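Local coordinates for Mll5499 protein (Mesorhizobium loti, PDB 3BDE) that is of unknown function but, as a dimeric Dabb-family protein with a ferredoxin-like fold, is possibly linked to stress response, at residues K39-D44 with P103-F108. Residues are numbered along the deposited sequence; the frame is centred on the assembly and turned at random.
Sequences KRFLVD and PEVEKF. With EDO (1,2-ethanediol), chain G.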
loop_
_atom_site.group_PDB
_atom_site.type_symbol
_atom_site.label_atom_id
_atom_site.label_comp_id
_atom_site.label_asym_id
_atom_site.label_seq_id
_atom_site.Cartn_x
_atom_site.Cartn_y
_atom_site.Cartn_z
ATOM N N LYS A 39 -13.659 13.864 -9.320
ATOM C CA LYS A 39 -12.638 14.202 -10.339
ATOM C C LYS A 39 -11.768 15.381 -9.883
ATOM O O LYS A 39 -10.550 15.327 -9.931
ATOM C CB LYS A 39 -13.317 14.584 -11.670
ATOM C CG LYS A 39 -12.367 14.860 -12.866
ATOM C CD LYS A 39 -12.965 15.810 -13.920
ATOM C CE LYS A 39 -13.118 17.277 -13.414
ATOM N NZ LYS A 39 -11.870 17.860 -12.814
ATOM N N ARG A 40 -12.422 16.449 -9.449
ATOM C CA ARG A 40 -11.760 17.674 -9.006
ATOM C C ARG A 40 -10.849 17.468 -7.796
ATOM O O ARG A 40 -9.739 18.030 -7.758
ATOM C CB ARG A 40 -12.846 18.719 -8.750
ATOM C CG ARG A 40 -12.445 20.134 -8.535
ATOM C CD ARG A 40 -13.541 21.026 -9.145
ATOM N NE ARG A 40 -14.850 20.632 -8.620
ATOM C CZ ARG A 40 -16.004 20.509 -9.297
ATOM N NH1 ARG A 40 -16.095 20.667 -10.623
ATOM N NH2 ARG A 40 -17.096 20.144 -8.620
ATOM N N PHE A 41 -11.284 16.648 -6.827
ATOM C CA PHE A 41 -10.437 16.335 -5.661
ATOM C C PHE A 41 -9.143 15.635 -6.135
ATOM O O PHE A 41 -8.043 16.025 -5.750
ATOM C CB PHE A 41 -11.178 15.443 -4.644
ATOM C CG PHE A 41 -10.342 15.054 -3.465
ATOM C CD1 PHE A 41 -9.530 13.898 -3.513
ATOM C CD2 PHE A 41 -10.330 15.832 -2.315
ATOM C CE1 PHE A 41 -8.726 13.545 -2.436
ATOM C CE2 PHE A 41 -9.529 15.491 -1.223
ATOM C CZ PHE A 41 -8.724 14.348 -1.274
ATOM N N LEU A 42 -9.298 14.628 -6.993
ATOM C CA LEU A 42 -8.166 13.849 -7.505
ATOM C C LEU A 42 -7.183 14.697 -8.379
ATOM O O LEU A 42 -5.944 14.679 -8.179
ATOM C CB LEU A 42 -8.700 12.639 -8.292
ATOM C CG LEU A 42 -9.508 11.621 -7.481
ATOM C CD1 LEU A 42 -10.144 10.597 -8.403
ATOM C CD2 LEU A 42 -8.632 10.947 -6.398
ATOM N N VAL A 43 -7.754 15.471 -9.298
ATOM C CA VAL A 43 -6.997 16.353 -10.205
ATOM C C VAL A 43 -6.237 17.407 -9.398
ATOM O O VAL A 43 -5.034 17.548 -9.570
ATOM C CB VAL A 43 -7.911 16.963 -11.300
ATOM C CG1 VAL A 43 -7.168 17.953 -12.174
ATOM C CG2 VAL A 43 -8.488 15.836 -12.156
ATOM N N ASP A 44 -6.918 18.057 -8.452
ATOM C CA ASP A 44 -6.281 19.095 -7.615
ATOM C C ASP A 44 -5.239 18.539 -6.642
ATOM O O ASP A 44 -4.188 19.155 -6.460
ATOM C CB ASP A 44 -7.320 19.921 -6.869
ATOM C CG ASP A 44 -8.279 20.675 -7.818
ATOM O OD1 ASP A 44 -8.006 20.809 -9.026
ATOM O OD2 ASP A 44 -9.346 21.106 -7.350
ATOM N N PRO A 103 -12.537 18.209 4.913
ATOM C CA PRO A 103 -13.939 18.337 4.468
ATOM C C PRO A 103 -14.480 17.294 3.480
ATOM O O PRO A 103 -15.675 17.024 3.515
ATOM C CB PRO A 103 -13.983 19.726 3.804
ATOM C CG PRO A 103 -12.742 20.411 4.238
ATOM C CD PRO A 103 -11.735 19.358 4.464
ATOM N N GLU A 104 -13.631 16.710 2.637
ATOM C CA GLU A 104 -14.106 15.847 1.536
ATOM C C GLU A 104 -13.870 14.358 1.695
ATOM O O GLU A 104 -14.512 13.576 1.002
ATOM C CB GLU A 104 -13.504 16.320 0.220
ATOM C CG GLU A 104 -13.778 17.787 -0.120
ATOM C CD GLU A 104 -13.186 18.200 -1.450
ATOM O OE1 GLU A 104 -13.391 17.475 -2.444
ATOM O OE2 GLU A 104 -12.551 19.280 -1.513
ATOM N N VAL A 105 -12.956 13.963 2.578
ATOM C CA VAL A 105 -12.657 12.546 2.786
ATOM C C VAL A 105 -13.591 11.929 3.852
ATOM O O VAL A 105 -13.714 12.438 4.972
ATOM C CB VAL A 105 -11.159 12.311 3.119
ATOM C CG1 VAL A 105 -10.912 10.828 3.527
ATOM C CG2 VAL A 105 -10.312 12.696 1.929
ATOM N N GLU A 106 -14.249 10.831 3.483
ATOM C CA GLU A 106 -15.157 10.103 4.377
ATOM C C GLU A 106 -14.369 9.299 5.400
ATOM O O GLU A 106 -14.670 9.331 6.596
ATOM C CB GLU A 106 -16.080 9.170 3.563
ATOM C CG GLU A 106 -17.051 8.270 4.377
ATOM C CD GLU A 106 -17.981 9.052 5.291
ATOM O OE1 GLU A 106 -18.379 10.178 4.923
ATOM O OE2 GLU A 106 -18.334 8.526 6.366
ATOM N N LYS A 107 -13.403 8.530 4.905
ATOM C CA LYS A 107 -12.564 7.668 5.739
ATOM C C LYS A 107 -11.259 7.324 5.046
ATOM O O LYS A 107 -11.169 7.351 3.803
ATOM C CB LYS A 107 -13.307 6.368 6.064
ATOM C CG LYS A 107 -13.896 5.682 4.832
ATOM C CD LYS A 107 -14.434 4.320 5.148
ATOM C CE LYS A 107 -15.341 3.863 4.036
ATOM N NZ LYS A 107 -15.634 2.427 4.200
ATOM N N PHE A 108 -10.257 6.967 5.847
ATOM C CA PHE A 108 -8.951 6.628 5.296
ATOM C C PHE A 108 -8.079 5.822 6.253
ATOM O O PHE A 108 -8.368 5.711 7.447
ATOM C CB PHE A 108 -8.204 7.917 4.851
ATOM C CG PHE A 108 -7.689 8.765 5.990
ATOM C CD1 PHE A 108 -8.517 9.713 6.609
ATOM C CD2 PHE A 108 -6.368 8.664 6.423
ATOM C CE1 PHE A 108 -8.036 10.511 7.686
ATOM C CE2 PHE A 108 -5.887 9.479 7.503
ATOM C CZ PHE A 108 -6.715 10.378 8.118
HETATM C C1 EDO G . -20.459 19.475 -9.614
HETATM O O1 EDO G . -19.866 20.269 -10.653
HETATM C C2 EDO G . -21.938 19.157 -9.841
HETATM O O2 EDO G . -22.256 19.036 -11.236
#
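The Phe41 ring receives the carboxylate of Glu104 at its edge, close to the ring plane: OE1 of Glu104 lies 3.5 Å from CD2 of Phe41. The two flat groups are turned 74° apart, and their side chains run past each other in opposite directions. CB of Phe41 points toward segment 103-108, and with CG anti to the amide nitrogen (chi1 178°) the ring extends from helix 36-50 as far as Val105, where its far end, CZ of Phe41, stands 3.9 Å from CG2 of Val105 in an oblique apolar contact. The backbones stay well apart, CA of Phe41 and CA of Glu104 being 8.1 Å from each other, and no hydrogen bond joins the segments. In the ferredoxin-like fold of this protein, two layers meet here: helix 36-50 packs against the four-stranded antiparallel sheet, and Phe41 fills the corner where helix 91-104 gives way to strand 105-115, outermost in the sheet of this chain, Val105 being the first residue to depart from helical backbone angles. Leu29 and Phe74 of the sheet and Trp101 of the preceding helix also touch Phe41. Were Phe41 cut back to an alanine, a gap would probably open beside CG2 of Val105, and the Glu104 carboxylate would lose its aromatic neighbour. That carboxylate is anchored from outside the segments, OE1 by a hydrogen bond with His31 and OE2 by a salt bridge to Arg100, which also pairs with Asp44 and so links the two acidic groups. At the solvent-exposed surface, a 1,2-ethanediol, probably from the crystallisation liquor, lies at the edge of the Arg40 guanidinium and accepts a weak hydrogen bond from NH2 of Arg40 to its O1 (3.4 Å).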